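PDB 2XGU: relik capsid n-terminal domain from Oryctolagus cuniculus, which probably forms the outer, ring-building part of the lentiviral capsid shell, as the capsid N-terminal domains of related lentiviruses do. Local coordinates for residues A20-Q25 with T38-I43; Q9-V14 with N46-D51; E75-W80 with L97-I102. All blocks are in the same frame, centred on the assembly; numbering follows the deposited sequence.

Interaction 1 (A20-Q25 with T38-I43); sequences AAWLKQ and TYFGVI
Trp22 and Tyr39 lie at the centre of this helix pair, and their rings cross obliquely. The segments run nearly antiparallel, at 165°, with their axes 11.2 Å apart. That spacing is filled by rings. Trp22, Tyr39 and Phe40 all have CG anti to the backbone N, as in Tyr39 with chi1 -173°. The benzene part of the indole reaches across to both rings. On one face it meets Phe40, whose CD1 lies 3.6 Å from Trp22 CH2, off toward the rim. The ring planes are inclined by 59°, so the rings meet obliquely. Tyr39 comes instead at the indole edge, with CD2 3.6 Å from Trp22 CE3. Ile43 adds its CD1, 4.1 Å from Trp22 CE3. Gln25 takes a face of Tyr39. With CG anti to the backbone N, Gln25 sets CG 3.8 Å from Tyr39 CG over the ring face in a CH-pi contact. The bend at chi2 then lays the amide nearly parallel to the ring. The amide nitrogen bonds to Thr36, which helps fix the group. At the far end of the tyrosine, OH is 3.4 Å from Ala21 CB. No hydrogen bond joins the two segments. The indole N-H is satisfied by Thr59, and Phe40 continues onto Val128, Leu129 and Leu132 of helix 118-134. The contact thus grades from the buried Trp22 and Phe40 to the partly exposed Tyr39 and Gln25. This is the antiparallel packing of the first two helices in the helical bundle of a retroviral capsid N-terminal domain.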
loop_
_atom_site.group_PDB
_atom_site.type_symbol
_atom_site.label_atom_id
_atom_site.label_comp_id
_atom_site.label_asym_id
_atom_site.label_seq_id
_atom_site.Cartn_x
_atom_site.Cartn_y
_atom_site.Cartn_z
ATOM N N ALA A 20 -1.296 -24.314 -3.244
ATOM C CA ALA A 20 -1.120 -25.053 -1.992
ATOM C C ALA A 20 -0.154 -24.341 -1.055
ATOM O O ALA A 20 -0.396 -24.280 0.147
ATOM C CB ALA A 20 -0.659 -26.476 -2.259
ATOM N N ALA A 21 0.932 -23.796 -1.610
ATOM C CA ALA A 21 1.940 -23.118 -0.802
ATOM C C ALA A 21 1.419 -21.807 -0.188
ATOM O O ALA A 21 1.690 -21.509 0.982
ATOM C CB ALA A 21 3.193 -22.871 -1.638
ATOM N N TRP A 22 0.679 -21.036 -0.979
ATOM C CA TRP A 22 0.042 -19.821 -0.497
ATOM C C TRP A 22 -0.946 -20.142 0.624
ATOM O O TRP A 22 -0.959 -19.476 1.660
ATOM C CB TRP A 22 -0.690 -19.129 -1.649
ATOM C CG TRP A 22 -1.662 -18.061 -1.202
ATOM C CD1 TRP A 22 -3.022 -18.101 -1.336
ATOM C CD2 TRP A 22 -1.362 -16.825 -0.531
ATOM N NE1 TRP A 22 -3.584 -16.963 -0.816
ATOM C CE2 TRP A 22 -2.594 -16.161 -0.319
ATOM C CE3 TRP A 22 -0.175 -16.201 -0.122
ATOM C CZ2 TRP A 22 -2.679 -14.917 0.314
ATOM C CZ3 TRP A 22 -0.264 -14.950 0.506
ATOM C CH2 TRP A 22 -1.508 -14.332 0.718
ATOM N N LEU A 23 -1.759 -21.173 0.424
ATOM C CA LEU A 23 -2.726 -21.553 1.451
ATOM C C LEU A 23 -2.058 -21.968 2.764
ATOM O O LEU A 23 -2.539 -21.606 3.841
ATOM C CB LEU A 23 -3.675 -22.644 0.941
ATOM C CG LEU A 23 -4.579 -22.167 -0.195
ATOM C CD1 LEU A 23 -5.466 -23.306 -0.691
ATOM C CD2 LEU A 23 -5.426 -20.974 0.231
ATOM N N LYS A 24 -0.950 -22.709 2.686
ATOM C CA LYS A 24 -0.218 -23.092 3.893
ATOM C C LYS A 24 0.342 -21.858 4.602
ATOM O O LYS A 24 0.313 -21.774 5.824
ATOM C CB LYS A 24 0.907 -24.073 3.566
ATOM C CG LYS A 24 0.428 -25.489 3.262
ATOM N N GLN A 25 0.836 -20.895 3.827
ATOM C CA GLN A 25 1.379 -19.660 4.391
ATOM C C GLN A 25 0.297 -18.938 5.180
ATOM O O GLN A 25 0.520 -18.530 6.315
ATOM C CB GLN A 25 1.949 -18.755 3.284
ATOM C CG GLN A 25 2.409 -17.373 3.733
ATOM C CD GLN A 25 3.560 -17.414 4.713
ATOM O OE1 GLN A 25 4.372 -18.341 4.699
ATOM N NE2 GLN A 25 3.633 -16.408 5.582
ATOM N N THR A 38 4.376 -9.789 2.748
ATOM C CA THR A 38 5.592 -9.863 1.956
ATOM C C THR A 38 5.559 -11.050 0.974
ATOM O O THR A 38 5.914 -10.926 -0.194
ATOM C CB THR A 38 6.789 -10.008 2.876
ATOM O OG1 THR A 38 6.887 -8.830 3.688
ATOM C CG2 THR A 38 8.071 -10.188 2.085
ATOM N N TYR A 39 5.116 -12.199 1.467
ATOM C CA TYR A 39 5.001 -13.399 0.632
ATOM C C TYR A 39 4.089 -13.150 -0.570
ATOM O O TYR A 39 4.449 -13.476 -1.711
ATOM C CB TYR A 39 4.470 -14.560 1.489
ATOM C CG TYR A 39 4.435 -15.940 0.842
ATOM C CD1 TYR A 39 5.350 -16.921 1.222
ATOM C CD2 TYR A 39 3.469 -16.278 -0.095
ATOM C CE1 TYR A 39 5.322 -18.190 0.670
ATOM C CE2 TYR A 39 3.437 -17.569 -0.658
ATOM C CZ TYR A 39 4.365 -18.502 -0.266
ATOM O OH TYR A 39 4.339 -19.773 -0.800
ATOM N N PHE A 40 2.923 -12.545 -0.332
ATOM C CA PHE A 40 2.056 -12.226 -1.452
ATOM C C PHE A 40 2.750 -11.281 -2.444
ATOM O O PHE A 40 2.625 -11.438 -3.670
ATOM C CB PHE A 40 0.730 -11.622 -0.966
ATOM C CG PHE A 40 -0.299 -11.497 -2.057
ATOM C CD1 PHE A 40 -1.074 -12.585 -2.425
ATOM C CD2 PHE A 40 -0.460 -10.301 -2.727
ATOM C CE1 PHE A 40 -2.016 -12.463 -3.440
ATOM C CE2 PHE A 40 -1.391 -10.183 -3.744
ATOM C CZ PHE A 40 -2.157 -11.260 -4.094
ATOM N N GLY A 41 3.478 -10.285 -1.931
ATOM C CA GLY A 41 4.207 -9.373 -2.799
ATOM C C GLY A 41 5.188 -10.099 -3.718
ATOM O O GLY A 41 5.263 -9.814 -4.904
ATOM N N VAL A 42 5.927 -11.051 -3.163
ATOM C CA VAL A 42 6.917 -11.813 -3.913
ATOM C C VAL A 42 6.265 -12.681 -5.001
ATOM O O VAL A 42 6.683 -12.676 -6.167
ATOM C CB VAL A 42 7.790 -12.681 -2.959
ATOM C CG1 VAL A 42 8.697 -13.619 -3.748
ATOM C CG2 VAL A 42 8.627 -11.797 -2.019
ATOM N N ILE A 43 5.224 -13.427 -4.637
ATOM C CA ILE A 43 4.663 -14.381 -5.594
ATOM C C ILE A 43 3.829 -13.739 -6.700
ATOM O O ILE A 43 3.663 -14.328 -7.774
ATOM C CB ILE A 43 3.814 -15.492 -4.908
ATOM C CG1 ILE A 43 2.541 -14.919 -4.292
ATOM C CG2 ILE A 43 4.656 -16.256 -3.887
ATOM C CD1 ILE A 43 1.586 -16.001 -3.811
#

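Interaction 2 (Q9-V14 with N46-D51); sequences QEYEPV and NFTSVD
Asp51 is the tight centre of this contact, and a water and the extended 12-13 link make its looser side. Tyr11 and Asp51 meet tip to tip. Tyr11 OH donates to Asp51 OD1 at 2.6 Å, on the syn lone pair. Ring and carboxylate are nearly coplanar, 4° apart. The other carboxylate oxygen is held within its own segment. Thr48 N donates to Asp51 OD2 at 2.9 Å, from above the carboxylate plane. In return Asp51 N donates to Thr48 OG1 at 3.1 Å and 169°, which completes a capping box at the start of helix 49-57. The hydroxyl can do this because OG1 sits between the backbone N and the carbonyl carbon. The same torsion puts Thr48 CG2 3.8 Å from Tyr11 CE1. The bonds fix the carboxylate's rotation and probably stabilise its charge. Beside it, Val14 CG2 packs 3.7 Å from Phe47 CZ, the two side chains crossing at about a right angle. The looser side is bridged by water. One water accepts from Val14 N at 2.8 Å and donates to Asp51 OD1, so that this oxygen receives two bonds. Glu12 and Pro13 are exposed here, and the Glu12 CB points away. Pro1 touches Val14, Phe47 and Asp51, and Ala112 lies against Thr48. The placement of Pro1 beside a buried aspartate, under a two-stranded hairpin, is consistent with the N-terminal beta-hairpin of mature retroviral capsid proteins.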
loop_
_atom_site.group_PDB
_atom_site.type_symbol
_atom_site.label_atom_id
_atom_site.label_comp_id
_atom_site.label_asym_id
_atom_site.label_seq_id
_atom_site.Cartn_x
_atom_site.Cartn_y
_atom_site.Cartn_z
ATOM N N GLN A 9 6.649 -13.529 -24.305
ATOM C CA GLN A 9 5.675 -13.544 -23.214
ATOM C C GLN A 9 4.663 -14.660 -23.419
ATOM O O GLN A 9 4.064 -14.782 -24.495
ATOM C CB GLN A 9 4.918 -12.213 -23.118
ATOM C CG GLN A 9 5.684 -11.082 -22.442
ATOM C CD GLN A 9 4.764 -9.949 -22.027
ATOM O OE1 GLN A 9 3.576 -9.949 -22.354
ATOM N NE2 GLN A 9 5.303 -8.982 -21.293
ATOM N N GLU A 10 4.476 -15.467 -22.380
ATOM C CA GLU A 10 3.454 -16.508 -22.380
ATOM C C GLU A 10 2.633 -16.418 -21.100
ATOM O O GLU A 10 3.123 -15.975 -20.070
ATOM C CB GLU A 10 4.093 -17.898 -22.465
ATOM C CG GLU A 10 4.972 -18.120 -23.689
ATOM C CD GLU A 10 4.174 -18.306 -24.968
ATOM O OE1 GLU A 10 2.946 -18.079 -24.949
ATOM O OE2 GLU A 10 4.778 -18.682 -25.995
ATOM N N TYR A 11 1.378 -16.839 -21.156
ATOM C CA TYR A 11 0.558 -16.876 -19.960
ATOM C C TYR A 11 0.329 -18.312 -19.518
ATOM O O TYR A 11 0.092 -19.194 -20.352
ATOM C CB TYR A 11 -0.807 -16.218 -20.196
ATOM C CG TYR A 11 -1.739 -16.429 -19.021
ATOM C CD1 TYR A 11 -1.579 -15.693 -17.854
ATOM C CD2 TYR A 11 -2.769 -17.377 -19.060
ATOM C CE1 TYR A 11 -2.409 -15.872 -16.765
ATOM C CE2 TYR A 11 -3.613 -17.561 -17.960
ATOM C CZ TYR A 11 -3.420 -16.801 -16.814
ATOM O OH TYR A 11 -4.212 -16.956 -15.700
ATOM N N GLU A 12 0.391 -18.536 -18.212
ATOM C CA GLU A 12 -0.092 -19.784 -17.621
ATOM C C GLU A 12 -0.862 -19.494 -16.337
ATOM O O GLU A 12 -0.535 -18.572 -15.598
ATOM C CB GLU A 12 1.068 -20.739 -17.330
ATOM C CG GLU A 12 1.898 -21.127 -18.552
ATOM C CD GLU A 12 1.124 -21.957 -19.566
ATOM O OE1 GLU A 12 1.633 -22.142 -20.694
ATOM O OE2 GLU A 12 0.010 -22.425 -19.238
ATOM N N PRO A 13 -1.916 -20.268 -16.061
ATOM C CA PRO A 13 -2.608 -20.013 -14.799
ATOM C C PRO A 13 -1.748 -20.357 -13.585
ATOM O O PRO A 13 -0.721 -21.042 -13.719
ATOM C CB PRO A 13 -3.817 -20.953 -14.871
ATOM C CG PRO A 13 -3.418 -22.020 -15.810
ATOM C CD PRO A 13 -2.508 -21.380 -16.822
ATOM N N VAL A 14 -2.165 -19.899 -12.409
ATOM C CA VAL A 14 -1.435 -20.236 -11.196
ATOM C C VAL A 14 -1.469 -21.756 -11.034
ATOM O O VAL A 14 -2.518 -22.378 -11.200
ATOM C CB VAL A 14 -2.019 -19.543 -9.958
ATOM C CG1 VAL A 14 -1.254 -19.961 -8.713
ATOM C CG2 VAL A 14 -1.976 -18.018 -10.121
ATOM N N ASN A 46 3.959 -10.146 -11.808
ATOM C CA ASN A 46 3.538 -10.568 -13.142
ATOM C C ASN A 46 2.204 -11.323 -13.175
ATOM O O ASN A 46 1.807 -11.843 -14.216
ATOM C CB ASN A 46 4.637 -11.377 -13.828
ATOM C CG ASN A 46 5.956 -10.623 -13.896
ATOM O OD1 ASN A 46 5.977 -9.395 -13.987
ATOM N ND2 ASN A 46 7.059 -11.357 -13.853
ATOM N N PHE A 47 1.511 -11.380 -12.047
ATOM C CA PHE A 47 0.154 -11.950 -12.032
ATOM C C PHE A 47 -0.807 -11.058 -12.804
ATOM O O PHE A 47 -0.710 -9.828 -12.744
ATOM C CB PHE A 47 -0.373 -12.070 -10.599
ATOM C CG PHE A 47 -0.024 -13.360 -9.907
ATOM C CD1 PHE A 47 1.107 -14.082 -10.249
ATOM C CD2 PHE A 47 -0.850 -13.843 -8.896
ATOM C CE1 PHE A 47 1.411 -15.280 -9.589
ATOM C CE2 PHE A 47 -0.552 -15.034 -8.245
ATOM C CZ PHE A 47 0.576 -15.742 -8.596
ATOM N N THR A 48 -1.786 -11.658 -13.477
ATOM C CA THR A 48 -2.899 -10.866 -14.000
ATOM C C THR A 48 -3.914 -10.616 -12.878
ATOM O O THR A 48 -3.813 -11.178 -11.782
ATOM C CB THR A 48 -3.631 -11.602 -15.133
ATOM O OG1 THR A 48 -4.377 -12.700 -14.575
ATOM C CG2 THR A 48 -2.645 -12.126 -16.163
ATOM N N SER A 49 -4.895 -9.756 -13.133
ATOM C CA SER A 49 -5.928 -9.507 -12.143
ATOM C C SER A 49 -6.734 -10.781 -11.862
ATOM O O SER A 49 -7.157 -11.026 -10.726
ATOM C CB SER A 49 -6.814 -8.335 -12.584
ATOM O OG SER A 49 -6.003 -7.184 -12.785
ATOM N N VAL A 50 -6.935 -11.599 -12.889
ATOM C CA VAL A 50 -7.622 -12.882 -12.704
ATOM C C VAL A 50 -6.824 -13.829 -11.784
ATOM O O VAL A 50 -7.398 -14.485 -10.907
ATOM C CB VAL A 50 -7.926 -13.560 -14.056
ATOM C CG1 VAL A 50 -8.454 -14.976 -13.843
ATOM C CG2 VAL A 50 -8.951 -12.722 -14.845
ATOM N N ASP A 51 -5.511 -13.899 -11.981
ATOM C CA ASP A 51 -4.634 -14.668 -11.108
ATOM C C ASP A 51 -4.743 -14.189 -9.649
ATOM O O ASP A 51 -4.776 -14.995 -8.722
ATOM C CB ASP A 51 -3.170 -14.501 -11.530
ATOM C CG ASP A 51 -2.863 -15.075 -12.902
ATOM O OD1 ASP A 51 -3.533 -16.019 -13.351
ATOM O OD2 ASP A 51 -1.894 -14.589 -13.544
HETATM O O HOH W 1 -4.584 -18.413 -12.277
#

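Interaction 3 (E75-W80 with L97-I102); sequences EKAIAW and LTSDQI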
loop_
_atom_site.group_PDB
_atom_site.type_symbol
_atom_site.label_atom_id
_atom_site.label_comp_id
_atom_site.label_asym_id
_atom_site.label_seq_id
_atom_site.Cartn_x
_atom_site.Cartn_y
_atom_site.Cartn_z
ATOM N N GLU A 75 -12.755 0.631 -1.757
ATOM C CA GLU A 75 -12.608 2.065 -1.521
ATOM C C GLU A 75 -11.702 2.694 -2.579
ATOM O O GLU A 75 -11.984 3.785 -3.073
ATOM C CB GLU A 75 -12.077 2.341 -0.109
ATOM C CG GLU A 75 -13.030 1.929 1.003
ATOM C CD GLU A 75 -12.404 2.045 2.385
ATOM O OE1 GLU A 75 -11.277 2.579 2.488
ATOM O OE2 GLU A 75 -13.041 1.605 3.369
ATOM N N LYS A 76 -10.616 2.002 -2.919
ATOM C CA LYS A 76 -9.710 2.460 -3.972
ATOM C C LYS A 76 -10.402 2.506 -5.329
ATOM O O LYS A 76 -10.174 3.422 -6.125
ATOM C CB LYS A 76 -8.490 1.546 -4.081
ATOM C CG LYS A 76 -7.607 1.525 -2.845
ATOM C CD LYS A 76 -6.423 0.584 -3.064
ATOM C CE LYS A 76 -5.649 0.333 -1.788
ATOM N NZ LYS A 76 -5.180 1.607 -1.167
ATOM N N ALA A 77 -11.234 1.504 -5.590
ATOM C CA ALA A 77 -11.943 1.416 -6.857
ATOM C C ALA A 77 -12.953 2.558 -6.965
ATOM O O ALA A 77 -13.081 3.192 -8.014
ATOM C CB ALA A 77 -12.639 0.069 -6.973
ATOM N N ILE A 78 -13.671 2.822 -5.874
ATOM C CA ILE A 78 -14.616 3.943 -5.839
ATOM C C ILE A 78 -13.904 5.279 -6.086
ATOM O O ILE A 78 -14.366 6.112 -6.870
ATOM C CB ILE A 78 -15.399 3.976 -4.511
ATOM C CG1 ILE A 78 -16.287 2.734 -4.417
ATOM C CG2 ILE A 78 -16.237 5.253 -4.412
ATOM C CD1 ILE A 78 -17.001 2.571 -3.095
ATOM N N ALA A 79 -12.766 5.477 -5.428
ATOM C CA ALA A 79 -11.981 6.687 -5.633
ATOM C C ALA A 79 -11.500 6.798 -7.080
ATOM O O ALA A 79 -11.550 7.884 -7.680
ATOM C CB ALA A 79 -10.799 6.706 -4.680
ATOM N N TRP A 80 -11.038 5.680 -7.631
ATOM C CA TRP A 80 -10.541 5.655 -9.003
ATOM C C TRP A 80 -11.626 6.103 -9.980
ATOM O O TRP A 80 -11.396 6.953 -10.826
ATOM C CB TRP A 80 -10.034 4.251 -9.379
ATOM C CG TRP A 80 -9.540 4.204 -10.799
ATOM C CD1 TRP A 80 -10.234 3.784 -11.908
ATOM C CD2 TRP A 80 -8.257 4.622 -11.264
ATOM N NE1 TRP A 80 -9.453 3.916 -13.030
ATOM C CE2 TRP A 80 -8.230 4.417 -12.660
ATOM C CE3 TRP A 80 -7.118 5.133 -10.632
ATOM C CZ2 TRP A 80 -7.111 4.722 -13.438
ATOM C CZ3 TRP A 80 -6.008 5.438 -11.406
ATOM C CH2 TRP A 80 -6.014 5.229 -12.793
ATOM N N LEU A 97 -8.726 2.603 -18.231
ATOM C CA LEU A 97 -9.678 1.580 -17.838
ATOM C C LEU A 97 -10.533 1.941 -16.629
ATOM O O LEU A 97 -10.173 2.819 -15.841
ATOM C CB LEU A 97 -8.937 0.271 -17.592
ATOM C CG LEU A 97 -8.193 -0.253 -18.825
ATOM C CD1 LEU A 97 -7.200 -1.330 -18.446
ATOM C CD2 LEU A 97 -9.170 -0.771 -19.865
ATOM N N THR A 98 -11.686 1.287 -16.517
ATOM C CA THR A 98 -12.531 1.433 -15.340
ATOM C C THR A 98 -11.963 0.592 -14.199
ATOM O O THR A 98 -11.137 -0.307 -14.416
ATOM C CB THR A 98 -13.963 0.939 -15.589
ATOM O OG1 THR A 98 -13.940 -0.480 -15.777
ATOM C CG2 THR A 98 -14.581 1.613 -16.821
ATOM N N SER A 99 -12.422 0.844 -12.983
ATOM C CA SER A 99 -11.956 0.021 -11.876
ATOM C C SER A 99 -12.356 -1.436 -12.058
ATOM O O SER A 99 -11.600 -2.330 -11.665
ATOM C CB SER A 99 -12.402 0.559 -10.507
ATOM O OG SER A 99 -13.785 0.358 -10.281
ATOM N N ASP A 100 -13.528 -1.689 -12.648
ATOM C CA ASP A 100 -13.952 -3.082 -12.850
ATOM C C ASP A 100 -12.942 -3.794 -13.738
ATOM O O ASP A 100 -12.519 -4.918 -13.445
ATOM C CB ASP A 100 -15.344 -3.153 -13.487
ATOM C CG ASP A 100 -16.482 -3.093 -12.466
ATOM O OD1 ASP A 100 -16.232 -3.204 -11.250
ATOM O OD2 ASP A 100 -17.644 -2.946 -12.905
ATOM N N GLN A 101 -12.512 -3.122 -14.801
ATOM C CA GLN A 101 -11.523 -3.680 -15.714
ATOM C C GLN A 101 -10.171 -3.883 -15.027
ATOM O O GLN A 101 -9.507 -4.900 -15.219
ATOM C CB GLN A 101 -11.364 -2.774 -16.941
ATOM C CG GLN A 101 -12.594 -2.767 -17.850
ATOM C CD GLN A 101 -12.468 -1.800 -19.012
ATOM O OE1 GLN A 101 -12.621 -2.183 -20.176
ATOM N NE2 GLN A 101 -12.196 -0.538 -18.706
ATOM N N ILE A 102 -9.758 -2.902 -14.232
ATOM C CA ILE A 102 -8.504 -3.021 -13.497
ATOM C C ILE A 102 -8.535 -4.225 -12.546
ATOM O O ILE A 102 -7.544 -4.953 -12.430
ATOM C CB ILE A 102 -8.162 -1.694 -12.777
ATOM C CG1 ILE A 102 -7.790 -0.625 -13.803
ATOM C CG2 ILE A 102 -7.043 -1.875 -11.759
ATOM C CD1 ILE A 102 -7.946 0.790 -13.276
#
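The short helix 99-102, which ends the long loop after helix 63-83, docks here on that helix. Trp80 does most of the work. Its CG is anti to the backbone N, chi1 179°, which sends the indole toward the 97-102 segment. Trp80 NE1 donates to Leu97 O at 3.1 Å. The bond is straight, 169°, and lies in both the indole plane and the carbonyl plane. Ile102 covers one face of the same indole. Ile102 CD1 comes over the five-membered ring in a CH-pi contact, 3.5 Å from Trp80 NE1. The loop between these helices corresponds to the one that binds cyclophilin A in HIV-1 capsid. The N-H bond ties down its C-terminal end. Thr98 then caps the helix: Gln101 N donates to Thr98 OG1 at 3.2 Å. One residue on, Ser99 packs where the backbones come closest. Ser99 CB is 3.6 Å from Ala77 CB, and the small side chains allow the CA atoms of Ala77 and Ser99 to approach to 5.2 Å. The Ser99 hydroxyl is bonded to Asp81. His84 stacks on Trp80, and Trp127 of helix 118-134 meets it edge-to-face.

Overall arrangement
All three are partly buried, and interaction 2 is the one that also includes an exposed touching residue. Interaction 1 is helix on helix and aromatic, with no hydrogen bond across it. Interaction 2 joins the hairpin to a helix start and is the most polar, centred on a carboxylate and a water. Interaction 3 lies between these, with one N-H bond and apolar packing. Interactions 1 and 3 sit on opposite sides of the chain's centre, with centres about 25 Å apart. Along the chain, interaction 1 is nested within the loop closed by interaction 2. Interactions 2 and 3 touch, through a probable hydrogen bond from Ser49 to Ile102. Helix 118-134 touches residues of all three.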